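Local atomic coordinates of malate dehydrogenase (Aeropyrum pernix, PDB entry 2D4A), a protein that catalyses the reversible, NAD- or NADP-dependent oxidation of (S)-malate to oxaloacetate and works as a homotetramer. Residues B[96-101]-B[125-130]. Coordinates in Å, arbitrary orientation, origin at the centre of the assembly. Residues are numbered along the deposited sequence.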
loop_
_atom_site.group_PDB
_atom_site.type_symbol
_atom_site.label_atom_id
_atom_site.label_comp_id
_atom_site.label_asym_id
_atom_site.label_seq_id
_atom_site.Cartn_x
_atom_site.Cartn_y
_atom_site.Cartn_z
ATOM N N MET B 96 0.324 -33.860 -6.749
ATOM C CA MET B 96 1.454 -33.476 -5.916
ATOM C C MET B 96 2.712 -34.267 -6.304
ATOM O O MET B 96 3.754 -33.682 -6.566
ATOM C CB MET B 96 1.105 -33.683 -4.433
ATOM C CG MET B 96 -0.084 -32.836 -3.923
ATOM S SD MET B 96 0.151 -31.040 -4.059
ATOM C CE MET B 96 -0.506 -30.731 -5.690
ATOM N N ALA B 97 2.604 -35.592 -6.350
ATOM C CA ALA B 97 3.727 -36.450 -6.715
ATOM C C ALA B 97 4.330 -35.991 -8.028
ATOM O O ALA B 97 5.529 -35.729 -8.138
ATOM C CB ALA B 97 3.270 -37.891 -6.851
ATOM N N ASP B 98 3.484 -35.900 -9.036
ATOM C CA ASP B 98 3.948 -35.494 -10.339
ATOM C C ASP B 98 4.713 -34.171 -10.300
ATOM O O ASP B 98 5.789 -34.039 -10.899
ATOM C CB ASP B 98 2.778 -35.369 -11.293
ATOM C CG ASP B 98 3.220 -34.971 -12.652
ATOM O OD1 ASP B 98 3.762 -35.841 -13.366
ATOM O OD2 ASP B 98 3.063 -33.781 -12.996
ATOM N N LEU B 99 4.142 -33.197 -9.594
ATOM C CA LEU B 99 4.733 -31.868 -9.447
ATOM C C LEU B 99 6.008 -31.901 -8.600
ATOM O O LEU B 99 6.949 -31.146 -8.843
ATOM C CB LEU B 99 3.705 -30.925 -8.814
ATOM C CG LEU B 99 2.866 -30.011 -9.714
ATOM C CD1 LEU B 99 2.594 -30.663 -11.045
ATOM C CD2 LEU B 99 1.574 -29.681 -8.981
ATOM N N ALA B 100 6.034 -32.777 -7.604
ATOM C CA ALA B 100 7.201 -32.899 -6.745
ATOM C C ALA B 100 8.454 -33.148 -7.581
ATOM O O ALA B 100 9.495 -32.533 -7.348
ATOM C CB ALA B 100 7.003 -34.040 -5.748
ATOM N N GLU B 101 8.343 -34.054 -8.552
ATOM C CA GLU B 101 9.466 -34.397 -9.414
ATOM C C GLU B 101 9.984 -33.179 -10.180
ATOM O O GLU B 101 11.181 -33.074 -10.438
ATOM C CB GLU B 101 9.077 -35.516 -10.395
ATOM C CG GLU B 101 8.797 -36.885 -9.746
ATOM C CD GLU B 101 9.992 -37.454 -8.975
ATOM O OE1 GLU B 101 11.027 -37.778 -9.613
ATOM O OE2 GLU B 101 9.894 -37.576 -7.728
ATOM N N VAL B 125 2.669 -36.054 1.258
ATOM C CA VAL B 125 3.142 -36.610 -0.005
ATOM C C VAL B 125 4.247 -35.756 -0.635
ATOM O O VAL B 125 5.263 -36.279 -1.099
ATOM C CB VAL B 125 1.971 -36.759 -1.006
ATOM C CG1 VAL B 125 2.495 -37.034 -2.400
ATOM C CG2 VAL B 125 1.054 -37.889 -0.556
ATOM N N MET B 126 4.040 -34.443 -0.659
ATOM C CA MET B 126 5.017 -33.513 -1.229
ATOM C C MET B 126 6.359 -33.554 -0.469
ATOM O O MET B 126 7.430 -33.467 -1.073
ATOM C CB MET B 126 4.438 -32.091 -1.213
ATOM C CG MET B 126 5.358 -31.023 -1.791
ATOM S SD MET B 126 5.685 -31.254 -3.536
ATOM C CE MET B 126 4.217 -30.507 -4.221
ATOM N N TYR B 127 6.280 -33.682 0.852
ATOM C CA TYR B 127 7.458 -33.750 1.709
ATOM C C TYR B 127 8.287 -34.997 1.415
ATOM O O TYR B 127 9.510 -34.940 1.320
ATOM C CB TYR B 127 7.037 -33.774 3.178
ATOM C CG TYR B 127 8.161 -34.171 4.107
ATOM C CD1 TYR B 127 9.233 -33.311 4.339
ATOM C CD2 TYR B 127 8.184 -35.429 4.711
ATOM C CE1 TYR B 127 10.307 -33.693 5.142
ATOM C CE2 TYR B 127 9.256 -35.821 5.518
ATOM C CZ TYR B 127 10.309 -34.948 5.724
ATOM O OH TYR B 127 11.368 -35.333 6.501
ATOM N N LYS B 128 7.605 -36.128 1.279
ATOM C CA LYS B 128 8.254 -37.399 1.006
ATOM C C LYS B 128 8.839 -37.479 -0.394
ATOM O O LYS B 128 9.940 -37.993 -0.585
ATOM C CB LYS B 128 7.259 -38.544 1.171
ATOM C CG LYS B 128 6.786 -38.789 2.577
ATOM C CD LYS B 128 7.903 -39.303 3.446
ATOM C CE LYS B 128 7.350 -39.784 4.776
ATOM N NZ LYS B 128 8.425 -40.112 5.753
ATOM N N LYS B 129 8.101 -36.965 -1.374
ATOM C CA LYS B 129 8.523 -37.024 -2.771
ATOM C C LYS B 129 9.615 -36.065 -3.207
ATOM O O LYS B 129 10.385 -36.385 -4.107
ATOM C CB LYS B 129 7.311 -36.834 -3.691
ATOM C CG LYS B 129 6.297 -37.960 -3.640
ATOM C CD LYS B 129 6.945 -39.288 -3.996
ATOM C CE LYS B 129 5.953 -40.445 -3.922
ATOM N NZ LYS B 129 6.623 -41.746 -4.218
ATOM N N THR B 130 9.681 -34.890 -2.587
ATOM C CA THR B 130 10.688 -33.905 -2.964
ATOM C C THR B 130 12.056 -34.213 -2.381
ATOM O O THR B 130 13.072 -33.975 -3.024
ATOM C CB THR B 130 10.304 -32.472 -2.514
ATOM O OG1 THR B 130 10.163 -32.440 -1.090
ATOM C CG2 THR B 130 9.012 -32.025 -3.169
#
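Segments 96-101 and 125-130, in two helices of the NAD-binding domain, run roughly parallel; the segment axes approach to 8.7 Å and cross at -36°, with 343 Å² buried between the segments. The contact is largely apolar and rests on van der Waals packing. At its centre is Ala100, whose small side chain lets the backbones come close (CA of Ala100 to CA of Thr130, 5.2 Å). Its CB fits among three residues of 125-130, 3.5 Å from CB of Lys129, 3.8 Å from SD of Met126 and 3.8 Å from CG2 of Thr130. One turn earlier, CB of Met96 meets CG1 of Val125 at 4.2 Å, and SD of Met96 lies 4.1 Å from CE of Met126. Lys129 contributes its aliphatic part, CG lying 4.4 Å from CB of Ala97, while its NZ leads away to a salt bridge with Glu308 at the C-terminus. OG1 of Thr130 donates to O of Met126 (2.9 Å) within its own helix, and the carboxylate of Glu101 forms a salt bridge with Lys104. Helices 86-106 and 119-130 are successive beta-alpha-beta crossover helices, leading into and out of strand 111-114, and pack side by side on one face of the parallel Rossmann-type sheet. Met96 and Met126 both rest on Ile114 of that strand, Met126 also reaches Val137 of edge strand 137-139, and Met96 touches Thr116, a probable NADP-binding residue by analogy with relatives.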